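Local coordinates for protein thiamine pyrophosphokinase (Candida albicans, PDB 2G9Z) that catalyses the transfer of a pyrophosphate group from ATP to thiamine, making the cofactor thiamine pyrophosphate, with magnesium ions bound at its active site, at residues L251-N256 / C327-V332; L281-K286 / T305-Q310; Y44-P49 / Y257-N262; T206-N211 / T238-T243. One frame throughout, in Å; residues are numbered along the deposited sequence.

Interaction 1 (L251-N256 / C327-V332); sequences LKKGVN and CSDDIV
Leu251 with Ile331 and Gly254 with Cys327 form two antiparallel, hydrogen-bonded backbone pairs. In the first, Leu251 N reaches Ile331 O at 2.7 Å and Ile331 N returns a bond to Leu251 O; in the second, Gly254 N meets Cys327 O at 2.8 Å, almost straight at 174°, while Cys327 N bonds back to Gly254 O. Between them the register slips by one residue, where both segments pass from one sheet to the other. Residues 246-251 and 331-336 lie in the antiparallel part of the large mixed sheet and 254-259 and 322-327 in the five-stranded one, consistent with the two layers of the thiamine-binding β-sandwich of this family.

Carboxylate and amide groups hold the crossing. Asp330 OD1 accepts from Lys253 N at 2.9 Å, and its OD2 is taken by Asn231. Asn256 folds back on its own segment: its OD1 accepts from Lys252 N at 2.9 Å, and its ND2 donates to Lys252 O at 2.8 Å. OD1 also receives Asn45 ND2, and ND2 gives to Val325 O. Farther out, Lys253 NZ and Asp329 OD1 are joined through a water.

The remaining contacts are softer. Cys327 SG, set between its backbone N and carbonyl carbon (chi1 59°), lies 3.2 Å from Lys252 O. Leu251 and Ile331 run side by side, with Leu251 CB 3.8 Å from Ile331 CG2.

Interaction 2 (L281-K286 / T305-Q310); sequences LPLSNK and TEMLGQ
Pro282 presses its ring into the start of the 305-310 loop, and this is the tight part of the contact. Its CG lies 3.5 Å from Thr305 OG1 and 3.6 Å from Glu306 CA, with CB approaching Thr305 CG2. On the backbone side, Pro282 O sits 3.3 Å from Met307 CG. Pro282 is the centre of an inverse gamma turn, while segment 305-310 makes a type II beta turn from Glu306 to Gly309. Thr305 OG1, anti to its backbone N (chi1 -174°), meets the proline ring and at the same time donates to Gln310 O at 2.7 Å, in the carbonyl plane and on a lone pair; the same oxygen accepts from Glu306 N.

Away from the proline the fit is looser. The bent chain of Met307 brings CE to 4.2 Å from Leu283 CD2, the two side chains crossing at a slant, and Met307 also packs on Leu283 of the second subunit. Leu308 N of this turn bonds to Asn225 OD1 of that subunit, which places the loops at the dimer interface. On the other flank a water donates to both Lys286 O and Thr305 O, bridging the two backbones.

No direct hydrogen bond joins these two loops of the thiamine-binding domain; van der Waals fit around Pro282 and one bridging water do so, while Thr305 OG1 spends its proton inside its own loop.

Interaction 3 (Y44-P49 / Y257-N262); sequences YNHIQP and YISYKN
His46 and Ser259 meet through their side-chain torsions: His46 CG is anti to its backbone N (chi1 -172°), the imidazole is then turned about CB-CG so that NE2 comes to the serine, and Ser259 OG stands between its own N and carbonyl carbon (chi1 66°). His46 NE2 and Ser259 OG lie 2.6 Å apart in a nearly straight hydrogen bond, in which either could be the donor. Tyr257 O meets the imidazole at its edge and in its plane, 3.2 Å from CD2. The Tyr257 ring runs nearly parallel to the imidazole, at 24°, but is slid aside; the centroids are 5.2 Å apart and the rings barely overlap. At the base of the Tyr257 side chain, Tyr44 CE2 touches CB at 3.5 Å.

On the face that carries Ile47 and Ile258 the contacts are apolar. Ile47 CD1 comes to 4.1 Å from Ile258 CG1, and the Pro49 ring crosses Ile258 at about a right angle, its CD 3.9 Å from CG2. Both isoleucines also pack on Leu251.

Between the faces runs a parallel ladder: Tyr257 N to Asn45 O, Ile47 N to Tyr257 O at 2.9 Å, and Ser259 N to Ile47 O. It adds strand 45-47 to the edge of the five-stranded sheet.

Ser259 OG is met by both His46 NE2 and, at 3.0 Å, the water held by Gln48 NE2, so polar side chains link the two segments in addition to the backbone ladder.

Interaction 4 (T206-N211 / T238-T243); sequences TIYVLN and TVFFIT
Tyr208 and Phe240 stand side by side with their rings nearly parallel, 15° apart, but slid so far that they hardly overlap, the centroids 5.7 Å from each other. Their closest atoms are Tyr208 CE1 and Phe240 CD2, at 3.7 Å. At the edge of the Phe240 ring, in its plane, sits Thr206 CG2, and Ile242 CD1 reaches Tyr208 CD1 at 3.8 Å. On the opposite side of the sheet, one face of Phe241 carries Val239 CG1, 4.2 Å above the plane and offset toward the rim. Val209 lies alongside the same ring, its CB 3.6 Å from Phe241 CD1. Val209 CG2, anti to the carbonyl carbon (chi1 -176° puts CG1 anti to the backbone N), touches Val239 CG1 at 4.0 Å.

The backbones form a regular parallel ladder. Ile207 N bonds to Thr238 O, Phe240 N to Ile207 O at 178°, Val209 N to Phe240 O at 2.7 Å, and Ile242 N to Val209 O. At the C-terminal end the strands part: Asn211 N is 4.1 Å from Ile242 O, and a water accepts from the amide and donates to the carbonyl.

Helix 217-233 packs on Val239 and Phe241, and helix 155-170 on Ile207, Val209 and Phe241. Strand 205-210, helix 217-233 and strand 237-242 make a beta-alpha-beta crossover, the recurring unit of the α/β catalytic domain of thiamine pyrophosphokinases.

In the fold
From the N terminus, residues 44-49 wait more than 200 residues for their partner, 257-262. Within that long excursion interaction 4 opens and closes, pairing strands 205-210 and 237-242 of the catalytic α/β part around a helical connection. The chain then enters 251-256, the first half of interaction 1, before interaction 3 is complete, so these two cross; interaction 1 closes at 327-332. Interaction 2 falls wholly within that last loop. Strand 254-259 serves interactions 1 and 3, and Val332 links interaction 1 to Leu281 of interaction 2. Pro49 and Ile47 pack on Phe240, tying the five-stranded sheet to the strand pair of interaction 4.

Interaction 1 (L251-N256 / C327-V332)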
loop_
_atom_site.group_PDB
_atom_site.type_symbol
_atom_site.label_atom_id
_atom_site.label_comp_id
_atom_site.label_asym_id
_atom_site.label_seq_id
_atom_site.Cartn_x
_atom_site.Cartn_y
_atom_site.Cartn_z
ATOM N N LEU A 251 7.284 -14.367 -1.732
ATOM C CA LEU A 251 8.363 -15.286 -1.424
ATOM C C LEU A 251 7.575 -16.441 -0.820
ATOM O O LEU A 251 6.653 -16.220 -0.036
ATOM C CB LEU A 251 9.318 -14.682 -0.393
ATOM C CG LEU A 251 10.166 -13.505 -0.878
ATOM C CD1 LEU A 251 10.985 -12.960 0.276
ATOM C CD2 LEU A 251 11.079 -13.967 -2.008
ATOM N N LYS A 252 7.912 -17.668 -1.194
ATOM C CA LYS A 252 7.176 -18.815 -0.686
ATOM C C LYS A 252 7.821 -19.482 0.514
ATOM O O LYS A 252 9.044 -19.552 0.614
ATOM C CB LYS A 252 6.997 -19.857 -1.790
ATOM C CG LYS A 252 6.281 -19.353 -3.041
ATOM C CD LYS A 252 5.883 -20.526 -3.918
ATOM C CE LYS A 252 5.035 -20.091 -5.107
ATOM N NZ LYS A 252 4.309 -21.264 -5.690
ATOM N N LYS A 253 6.981 -19.969 1.424
ATOM C CA LYS A 253 7.449 -20.675 2.610
ATOM C C LYS A 253 8.596 -21.585 2.184
ATOM O O LYS A 253 8.459 -22.359 1.236
ATOM C CB LYS A 253 6.316 -21.525 3.186
ATOM C CG LYS A 253 6.699 -22.377 4.386
ATOM C CD LYS A 253 5.476 -23.122 4.904
ATOM C CE LYS A 253 5.774 -23.888 6.178
ATOM N NZ LYS A 253 4.569 -24.638 6.632
ATOM N N GLY A 254 9.720 -21.486 2.884
ATOM C CA GLY A 254 10.870 -22.300 2.540
ATOM C C GLY A 254 11.985 -21.442 1.965
ATOM O O GLY A 254 12.053 -20.244 2.227
ATOM N N VAL A 255 12.859 -22.058 1.174
ATOM C CA VAL A 255 13.975 -21.352 0.563
ATOM C C VAL A 255 13.589 -20.743 -0.786
ATOM O O VAL A 255 12.938 -21.384 -1.613
ATOM C CB VAL A 255 15.179 -22.306 0.355
ATOM C CG1 VAL A 255 16.369 -21.540 -0.212
ATOM C CG2 VAL A 255 15.561 -22.955 1.676
ATOM N N ASN A 256 13.989 -19.495 -0.997
ATOM C CA ASN A 256 13.712 -18.797 -2.246
ATOM C C ASN A 256 15.024 -18.273 -2.808
ATOM O O ASN A 256 15.811 -17.664 -2.091
ATOM C CB ASN A 256 12.778 -17.599 -2.014
ATOM C CG ASN A 256 11.386 -18.008 -1.579
ATOM O OD1 ASN A 256 10.511 -18.303 -2.406
ATOM N ND2 ASN A 256 11.174 -18.036 -0.276
ATOM N N CYS A 327 12.035 -18.300 4.407
ATOM C CA CYS A 327 10.982 -17.765 5.263
ATOM C C CYS A 327 10.108 -18.873 5.829
ATOM O O CYS A 327 9.819 -19.848 5.143
ATOM C CB CYS A 327 10.126 -16.782 4.465
ATOM S SG CYS A 327 9.346 -17.496 2.999
ATOM N N SER A 328 9.681 -18.714 7.079
ATOM C CA SER A 328 8.845 -19.719 7.734
ATOM C C SER A 328 7.420 -19.783 7.190
ATOM O O SER A 328 6.668 -20.693 7.525
ATOM C CB SER A 328 8.794 -19.460 9.238
ATOM O OG SER A 328 8.264 -18.179 9.504
ATOM N N ASP A 329 7.060 -18.809 6.359
ATOM C CA ASP A 329 5.727 -18.723 5.754
ATOM C C ASP A 329 5.783 -17.724 4.616
ATOM O O ASP A 329 6.705 -16.904 4.551
ATOM C CB ASP A 329 4.692 -18.244 6.774
ATOM C CG ASP A 329 3.811 -19.361 7.276
ATOM O OD1 ASP A 329 3.189 -20.043 6.436
ATOM O OD2 ASP A 329 3.736 -19.550 8.507
ATOM N N ASP A 330 4.800 -17.779 3.723
ATOM C CA ASP A 330 4.774 -16.861 2.592
ATOM C C ASP A 330 4.913 -15.426 3.086
ATOM O O ASP A 330 4.383 -15.061 4.138
ATOM C CB ASP A 330 3.465 -16.980 1.801
ATOM C CG ASP A 330 3.324 -18.309 1.068
ATOM O OD1 ASP A 330 4.319 -19.060 0.950
ATOM O OD2 ASP A 330 2.204 -18.596 0.590
ATOM N N ILE A 331 5.637 -14.617 2.327
ATOM C CA ILE A 331 5.809 -13.222 2.683
ATOM C C ILE A 331 6.055 -12.411 1.423
ATOM O O ILE A 331 6.721 -12.862 0.488
ATOM C CB ILE A 331 6.978 -13.028 3.691
ATOM C CG1 ILE A 331 7.044 -11.558 4.142
ATOM C CG2 ILE A 331 8.293 -13.468 3.062
ATOM C CD1 ILE A 331 8.059 -11.296 5.275
ATOM N N VAL A 332 5.494 -11.213 1.403
ATOM C CA VAL A 332 5.625 -10.315 0.268
ATOM C C VAL A 332 6.987 -9.634 0.208
ATOM O O VAL A 332 7.547 -9.254 1.232
ATOM C CB VAL A 332 4.557 -9.197 0.327
ATOM C CG1 VAL A 332 4.859 -8.122 -0.706
ATOM C CG2 VAL A 332 3.173 -9.790 0.101
HETATM O O HOH W 1 2.151 -22.505 6.784
#

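Interaction 2 (L281-K286 / T305-Q310)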
loop_
_atom_site.group_PDB
_atom_site.type_symbol
_atom_site.label_atom_id
_atom_site.label_comp_id
_atom_site.label_asym_id
_atom_site.label_seq_id
_atom_site.Cartn_x
_atom_site.Cartn_y
_atom_site.Cartn_z
ATOM N N LEU A 281 7.656 -7.737 3.466
ATOM C CA LEU A 281 6.456 -7.305 4.168
ATOM C C LEU A 281 5.520 -8.413 4.632
ATOM O O LEU A 281 4.859 -9.064 3.828
ATOM C CB LEU A 281 5.731 -6.316 3.250
ATOM C CG LEU A 281 6.802 -5.521 2.478
ATOM C CD1 LEU A 281 6.194 -4.766 1.324
ATOM C CD2 LEU A 281 7.538 -4.586 3.432
ATOM N N PRO A 282 5.452 -8.635 5.955
ATOM C CA PRO A 282 4.600 -9.668 6.552
ATOM C C PRO A 282 3.151 -9.193 6.626
ATOM O O PRO A 282 2.666 -8.797 7.687
ATOM C CB PRO A 282 5.227 -9.865 7.926
ATOM C CG PRO A 282 5.645 -8.475 8.294
ATOM C CD PRO A 282 6.222 -7.919 6.993
ATOM N N LEU A 283 2.465 -9.244 5.490
ATOM C CA LEU A 283 1.085 -8.785 5.402
ATOM C C LEU A 283 0.002 -9.861 5.510
ATOM O O LEU A 283 -1.172 -9.574 5.281
ATOM C CB LEU A 283 0.912 -7.996 4.100
ATOM C CG LEU A 283 1.761 -6.718 4.061
ATOM C CD1 LEU A 283 1.814 -6.128 2.661
ATOM C CD2 LEU A 283 1.182 -5.720 5.050
ATOM N N SER A 284 0.377 -11.087 5.864
ATOM C CA SER A 284 -0.612 -12.162 5.984
ATOM C C SER A 284 -1.083 -12.363 7.425
ATOM O O SER A 284 -0.652 -11.661 8.333
ATOM C CB SER A 284 -0.031 -13.480 5.476
ATOM O OG SER A 284 0.877 -14.019 6.417
ATOM N N ASN A 285 -1.960 -13.345 7.621
ATOM C CA ASN A 285 -2.502 -13.653 8.938
ATOM C C ASN A 285 -1.642 -14.691 9.658
ATOM O O ASN A 285 -2.050 -15.257 10.672
ATOM C CB ASN A 285 -3.944 -14.162 8.802
ATOM C CG ASN A 285 -4.022 -15.532 8.155
ATOM O OD1 ASN A 285 -3.131 -15.931 7.406
ATOM N ND2 ASN A 285 -5.104 -16.253 8.430
ATOM N N LYS A 286 -0.456 -14.946 9.118
ATOM C CA LYS A 286 0.474 -15.896 9.716
ATOM C C LYS A 286 1.642 -15.095 10.278
ATOM O O LYS A 286 2.501 -14.625 9.528
ATOM C CB LYS A 286 0.973 -16.889 8.664
ATOM C CG LYS A 286 -0.120 -17.767 8.068
ATOM C CD LYS A 286 -0.770 -18.643 9.130
ATOM C CE LYS A 286 -1.813 -19.576 8.530
ATOM N NZ LYS A 286 -2.948 -18.838 7.908
ATOM N N THR A 305 9.699 -11.353 11.916
ATOM C CA THR A 305 9.031 -10.167 11.405
ATOM C C THR A 305 7.506 -10.263 11.453
ATOM O O THR A 305 6.925 -11.330 11.241
ATOM C CB THR A 305 9.462 -9.880 9.952
ATOM O OG1 THR A 305 8.896 -8.632 9.527
ATOM C CG2 THR A 305 8.998 -11.000 9.017
ATOM N N GLU A 306 6.864 -9.139 11.744
ATOM C CA GLU A 306 5.409 -9.090 11.797
ATOM C C GLU A 306 4.943 -7.649 11.935
ATOM O O GLU A 306 5.699 -6.784 12.376
ATOM C CB GLU A 306 4.884 -9.927 12.976
ATOM C CG GLU A 306 5.157 -9.346 14.360
ATOM C CD GLU A 306 4.695 -10.271 15.481
ATOM O OE1 GLU A 306 3.577 -10.823 15.384
ATOM O OE2 GLU A 306 5.444 -10.443 16.462
ATOM N N MET A 307 3.709 -7.383 11.524
ATOM C CA MET A 307 3.165 -6.044 11.658
ATOM C C MET A 307 2.991 -5.864 13.163
ATOM O O MET A 307 2.711 -6.835 13.872
ATOM C CB MET A 307 1.829 -5.932 10.913
ATOM C CG MET A 307 1.980 -6.023 9.402
ATOM S SD MET A 307 3.105 -4.769 8.703
ATOM C CE MET A 307 1.954 -3.380 8.438
ATOM N N LEU A 308 3.174 -4.638 13.645
ATOM C CA LEU A 308 3.097 -4.345 15.077
ATOM C C LEU A 308 4.428 -4.766 15.687
ATOM O O LEU A 308 4.571 -4.852 16.902
ATOM C CB LEU A 308 1.964 -5.120 15.757
ATOM C CG LEU A 308 0.547 -4.553 15.722
ATOM C CD1 LEU A 308 0.402 -3.426 16.736
ATOM C CD2 LEU A 308 0.240 -4.088 14.317
ATOM N N GLY A 309 5.396 -5.040 14.822
ATOM C CA GLY A 309 6.714 -5.444 15.277
ATOM C C GLY A 309 7.746 -4.918 14.301
ATOM O O GLY A 309 7.568 -3.841 13.732
ATOM N N GLN A 310 8.823 -5.670 14.099
ATOM C CA GLN A 310 9.862 -5.248 13.165
ATOM C C GLN A 310 9.552 -5.705 11.748
ATOM O O GLN A 310 9.092 -6.826 11.520
ATOM C CB GLN A 310 11.244 -5.773 13.600
ATOM C CG GLN A 310 11.225 -7.099 14.351
ATOM C CD GLN A 310 12.619 -7.564 14.765
ATOM O OE1 GLN A 310 13.442 -6.774 15.232
ATOM N NE2 GLN A 310 12.879 -8.851 14.606
HETATM O O HOH W 2 4.189 -12.199 10.191
#

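Interaction 3 (Y44-P49 / Y257-N262)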
loop_
_atom_site.group_PDB
_atom_site.type_symbol
_atom_site.label_atom_id
_atom_site.label_comp_id
_atom_site.label_asym_id
_atom_site.label_seq_id
_atom_site.Cartn_x
_atom_site.Cartn_y
_atom_site.Cartn_z
ATOM N N TYR A 44 14.187 -25.720 -3.693
ATOM C CA TYR A 44 13.858 -24.342 -3.361
ATOM C C TYR A 44 13.004 -23.695 -4.442
ATOM O O TYR A 44 12.842 -24.239 -5.535
ATOM C CB TYR A 44 15.136 -23.519 -3.177
ATOM C CG TYR A 44 16.057 -23.527 -4.380
ATOM C CD1 TYR A 44 16.934 -24.588 -4.604
ATOM C CD2 TYR A 44 16.048 -22.476 -5.296
ATOM C CE1 TYR A 44 17.783 -24.602 -5.711
ATOM C CE2 TYR A 44 16.889 -22.481 -6.410
ATOM C CZ TYR A 44 17.754 -23.546 -6.610
ATOM O OH TYR A 44 18.593 -23.555 -7.704
ATOM N N ASN A 45 12.453 -22.528 -4.130
ATOM C CA ASN A 45 11.642 -21.805 -5.095
ATOM C C ASN A 45 12.547 -20.827 -5.835
ATOM O O ASN A 45 13.195 -19.987 -5.216
ATOM C CB ASN A 45 10.519 -21.039 -4.395
ATOM C CG ASN A 45 9.625 -20.302 -5.374
ATOM O OD1 ASN A 45 9.100 -20.896 -6.315
ATOM N ND2 ASN A 45 9.444 -19.000 -5.155
ATOM N N HIS A 46 12.604 -20.952 -7.157
ATOM C CA HIS A 46 13.428 -20.067 -7.968
ATOM C C HIS A 46 12.545 -18.967 -8.535
ATOM O O HIS A 46 11.538 -19.248 -9.185
ATOM C CB HIS A 46 14.088 -20.839 -9.116
ATOM C CG HIS A 46 15.101 -20.042 -9.879
ATOM N ND1 HIS A 46 15.667 -20.484 -11.055
ATOM C CD2 HIS A 46 15.664 -18.836 -9.623
ATOM C CE1 HIS A 46 16.533 -19.586 -11.492
ATOM N NE2 HIS A 46 16.551 -18.577 -10.640
ATOM N N ILE A 47 12.915 -17.719 -8.272
ATOM C CA ILE A 47 12.156 -16.570 -8.755
ATOM C C ILE A 47 13.035 -15.693 -9.641
ATOM O O ILE A 47 14.138 -15.322 -9.249
ATOM C CB ILE A 47 11.658 -15.674 -7.596
ATOM C CG1 ILE A 47 11.022 -16.515 -6.491
ATOM C CG2 ILE A 47 10.639 -14.678 -8.129
ATOM C CD1 ILE A 47 10.646 -15.710 -5.259
ATOM N N GLN A 48 12.536 -15.363 -10.827
ATOM C CA GLN A 48 13.252 -14.508 -11.774
ATOM C C GLN A 48 12.299 -13.376 -12.127
ATOM O O GLN A 48 11.697 -13.362 -13.202
ATOM C CB GLN A 48 13.614 -15.296 -13.027
ATOM C CG GLN A 48 14.612 -16.405 -12.784
ATOM C CD GLN A 48 14.794 -17.282 -14.001
ATOM O OE1 GLN A 48 13.923 -18.082 -14.338
ATOM N NE2 GLN A 48 15.922 -17.127 -14.679
ATOM N N PRO A 49 12.162 -12.398 -11.223
ATOM C CA PRO A 49 11.271 -11.244 -11.397
ATOM C C PRO A 49 11.511 -10.356 -12.610
ATOM O O PRO A 49 10.573 -9.753 -13.126
ATOM C CB PRO A 49 11.459 -10.451 -10.102
ATOM C CG PRO A 49 12.057 -11.453 -9.127
ATOM C CD PRO A 49 12.979 -12.238 -10.009
ATOM N N TYR A 257 15.267 -18.520 -4.086
ATOM C CA TYR A 257 16.469 -18.014 -4.725
ATOM C C TYR A 257 15.994 -17.034 -5.786
ATOM O O TYR A 257 15.327 -17.422 -6.742
ATOM C CB TYR A 257 17.278 -19.148 -5.368
ATOM C CG TYR A 257 18.448 -18.660 -6.204
ATOM C CD1 TYR A 257 19.385 -17.771 -5.677
ATOM C CD2 TYR A 257 18.614 -19.083 -7.524
ATOM C CE1 TYR A 257 20.458 -17.312 -6.445
ATOM C CE2 TYR A 257 19.682 -18.632 -8.302
ATOM C CZ TYR A 257 20.599 -17.748 -7.757
ATOM O OH TYR A 257 21.653 -17.298 -8.523
ATOM N N ILE A 258 16.304 -15.757 -5.591
ATOM C CA ILE A 258 15.906 -14.722 -6.536
ATOM C C ILE A 258 17.128 -14.418 -7.387
ATOM O O ILE A 258 18.161 -14.028 -6.856
ATOM C CB ILE A 258 15.459 -13.424 -5.807
ATOM C CG1 ILE A 258 14.226 -13.691 -4.939
ATOM C CG2 ILE A 258 15.142 -12.341 -6.824
ATOM C CD1 ILE A 258 14.499 -14.520 -3.694
ATOM N N SER A 259 17.015 -14.603 -8.701
ATOM C CA SER A 259 18.150 -14.356 -9.586
ATOM C C SER A 259 17.837 -13.431 -10.751
ATOM O O SER A 259 16.682 -13.247 -11.132
ATOM C CB SER A 259 18.701 -15.682 -10.125
ATOM O OG SER A 259 17.763 -16.318 -10.975
ATOM N N TYR A 260 18.897 -12.856 -11.312
ATOM C CA TYR A 260 18.811 -11.931 -12.435
ATOM C C TYR A 260 20.207 -11.824 -13.049
ATOM O O TYR A 260 21.192 -12.143 -12.390
ATOM C CB TYR A 260 18.348 -10.561 -11.937
ATOM C CG TYR A 260 18.853 -10.240 -10.545
ATOM C CD1 TYR A 260 18.072 -10.511 -9.420
ATOM C CD2 TYR A 260 20.136 -9.736 -10.348
ATOM C CE1 TYR A 260 18.560 -10.297 -8.137
ATOM C CE2 TYR A 260 20.636 -9.517 -9.069
ATOM C CZ TYR A 260 19.843 -9.803 -7.968
ATOM O OH TYR A 260 20.341 -9.631 -6.699
ATOM N N LYS A 261 20.293 -11.384 -14.304
ATOM C CA LYS A 261 21.589 -11.246 -14.983
ATOM C C LYS A 261 22.531 -10.459 -14.079
ATOM O O LYS A 261 23.619 -10.922 -13.742
ATOM C CB LYS A 261 21.414 -10.518 -16.319
ATOM C CG LYS A 261 22.712 -10.138 -17.004
ATOM C CD LYS A 261 22.450 -9.172 -18.158
ATOM C CE LYS A 261 23.747 -8.719 -18.807
ATOM N NZ LYS A 261 24.491 -9.863 -19.406
ATOM N N ASN A 262 22.097 -9.258 -13.709
ATOM C CA ASN A 262 22.828 -8.385 -12.796
ATOM C C ASN A 262 21.838 -7.337 -12.312
ATOM O O ASN A 262 20.692 -7.313 -12.760
ATOM C CB ASN A 262 24.037 -7.712 -13.465
ATOM C CG ASN A 262 23.687 -7.021 -14.761
ATOM O OD1 ASN A 262 22.733 -6.253 -14.835
ATOM N ND2 ASN A 262 24.477 -7.282 -15.794
HETATM O O HOH W 3 18.190 -15.366 -13.784
#

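Interaction 4 (T206-N211 / T238-T243)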
loop_
_atom_site.group_PDB
_atom_site.type_symbol
_atom_site.label_atom_id
_atom_site.label_comp_id
_atom_site.label_asym_id
_atom_site.label_seq_id
_atom_site.Cartn_x
_atom_site.Cartn_y
_atom_site.Cartn_z
ATOM N N THR A 206 2.108 -16.982 -15.351
ATOM C CA THR A 206 2.769 -15.817 -14.783
ATOM C C THR A 206 1.895 -14.627 -15.159
ATOM O O THR A 206 1.690 -14.345 -16.342
ATOM C CB THR A 206 4.186 -15.610 -15.367
ATOM O OG1 THR A 206 5.034 -16.696 -14.970
ATOM C CG2 THR A 206 4.781 -14.302 -14.863
ATOM N N ILE A 207 1.357 -13.949 -14.151
ATOM C CA ILE A 207 0.500 -12.799 -14.387
ATOM C C ILE A 207 1.156 -11.494 -13.948
ATOM O O ILE A 207 1.422 -11.287 -12.765
ATOM C CB ILE A 207 -0.833 -12.912 -13.624
ATOM C CG1 ILE A 207 -1.526 -14.236 -13.948
ATOM C CG2 ILE A 207 -1.743 -11.740 -14.008
ATOM C CD1 ILE A 207 -2.793 -14.466 -13.131
ATOM N N TYR A 208 1.415 -10.623 -14.916
ATOM C CA TYR A 208 1.998 -9.317 -14.649
ATOM C C TYR A 208 0.813 -8.384 -14.461
ATOM O O TYR A 208 -0.028 -8.253 -15.353
ATOM C CB TYR A 208 2.856 -8.881 -15.838
ATOM C CG TYR A 208 4.103 -9.722 -16.003
ATOM C CD1 TYR A 208 5.179 -9.582 -15.128
ATOM C CD2 TYR A 208 4.192 -10.685 -17.005
ATOM C CE1 TYR A 208 6.316 -10.382 -15.245
ATOM C CE2 TYR A 208 5.324 -11.492 -17.132
ATOM C CZ TYR A 208 6.381 -11.335 -16.247
ATOM O OH TYR A 208 7.498 -12.133 -16.362
ATOM N N VAL A 209 0.729 -7.754 -13.293
ATOM C CA VAL A 209 -0.380 -6.854 -13.001
ATOM C C VAL A 209 0.056 -5.389 -12.921
ATOM O O VAL A 209 0.955 -5.044 -12.150
ATOM C CB VAL A 209 -1.061 -7.232 -11.659
ATOM C CG1 VAL A 209 -2.280 -6.347 -11.422
ATOM C CG2 VAL A 209 -1.453 -8.708 -11.660
ATOM N N LEU A 210 -0.582 -4.534 -13.716
ATOM C CA LEU A 210 -0.285 -3.096 -13.709
ATOM C C LEU A 210 -1.393 -2.300 -13.016
ATOM O O LEU A 210 -2.569 -2.654 -13.113
ATOM C CB LEU A 210 -0.151 -2.559 -15.139
ATOM C CG LEU A 210 0.962 -3.102 -16.030
ATOM C CD1 LEU A 210 0.858 -2.460 -17.412
ATOM C CD2 LEU A 210 2.315 -2.815 -15.390
ATOM N N ASN A 211 -1.007 -1.237 -12.311
ATOM C CA ASN A 211 -1.956 -0.338 -11.648
ATOM C C ASN A 211 -2.805 -0.889 -10.500
ATOM O O ASN A 211 -3.850 -0.316 -10.171
ATOM C CB ASN A 211 -2.889 0.275 -12.703
ATOM C CG ASN A 211 -2.130 0.858 -13.885
ATOM O OD1 ASN A 211 -1.103 1.520 -13.710
ATOM N ND2 ASN A 211 -2.636 0.621 -15.097
ATOM N N THR A 238 2.149 -17.576 -10.784
ATOM C CA THR A 238 3.090 -16.624 -10.208
ATOM C C THR A 238 2.590 -15.232 -10.553
ATOM O O THR A 238 2.399 -14.910 -11.727
ATOM C CB THR A 238 4.511 -16.799 -10.783
ATOM O OG1 THR A 238 4.972 -18.127 -10.517
ATOM C CG2 THR A 238 5.475 -15.800 -10.142
ATOM N N VAL A 239 2.363 -14.413 -9.532
ATOM C CA VAL A 239 1.875 -13.066 -9.754
ATOM C C VAL A 239 2.936 -12.008 -9.478
ATOM O O VAL A 239 3.615 -12.037 -8.453
ATOM C CB VAL A 239 0.644 -12.768 -8.870
ATOM C CG1 VAL A 239 0.202 -11.316 -9.056
ATOM C CG2 VAL A 239 -0.485 -13.713 -9.229
ATOM N N PHE A 240 3.078 -11.082 -10.417
ATOM C CA PHE A 240 4.020 -9.982 -10.274
ATOM C C PHE A 240 3.272 -8.671 -10.424
ATOM O O PHE A 240 2.643 -8.430 -11.455
ATOM C CB PHE A 240 5.097 -10.030 -11.355
ATOM C CG PHE A 240 6.145 -11.065 -11.120
ATOM C CD1 PHE A 240 7.004 -10.965 -10.031
ATOM C CD2 PHE A 240 6.297 -12.127 -12.005
ATOM C CE1 PHE A 240 8.004 -11.908 -9.826
ATOM C CE2 PHE A 240 7.296 -13.076 -11.809
ATOM C CZ PHE A 240 8.149 -12.964 -10.717
ATOM N N PHE A 241 3.322 -7.838 -9.394
ATOM C CA PHE A 241 2.690 -6.533 -9.469
ATOM C C PHE A 241 3.799 -5.597 -9.913
ATOM O O PHE A 241 4.830 -5.481 -9.239
ATOM C CB PHE A 241 2.178 -6.075 -8.100
ATOM C CG PHE A 241 0.960 -6.798 -7.628
ATOM C CD1 PHE A 241 -0.276 -6.573 -8.224
ATOM C CD2 PHE A 241 1.041 -7.691 -6.570
ATOM C CE1 PHE A 241 -1.418 -7.234 -7.766
ATOM C CE2 PHE A 241 -0.093 -8.356 -6.105
ATOM C CZ PHE A 241 -1.321 -8.127 -6.703
ATOM N N ILE A 242 3.618 -4.953 -11.058
ATOM C CA ILE A 242 4.620 -4.018 -11.538
ATOM C C ILE A 242 4.025 -2.636 -11.358
ATOM O O ILE A 242 2.965 -2.335 -11.907
ATOM C CB ILE A 242 4.960 -4.250 -13.022
ATOM C CG1 ILE A 242 5.676 -5.593 -13.190
ATOM C CG2 ILE A 242 5.843 -3.113 -13.537
ATOM C CD1 ILE A 242 5.983 -5.943 -14.634
ATOM N N THR A 243 4.690 -1.806 -10.562
ATOM C CA THR A 243 4.197 -0.461 -10.310
ATOM C C THR A 243 5.163 0.565 -10.857
ATOM O O THR A 243 6.152 0.224 -11.502
ATOM C CB THR A 243 4.023 -0.192 -8.802
ATOM O OG1 THR A 243 5.303 0.075 -8.210
ATOM C CG2 THR A 243 3.402 -1.403 -8.120
HETATM O O HOH W 4 1.520 -0.073 -12.490
#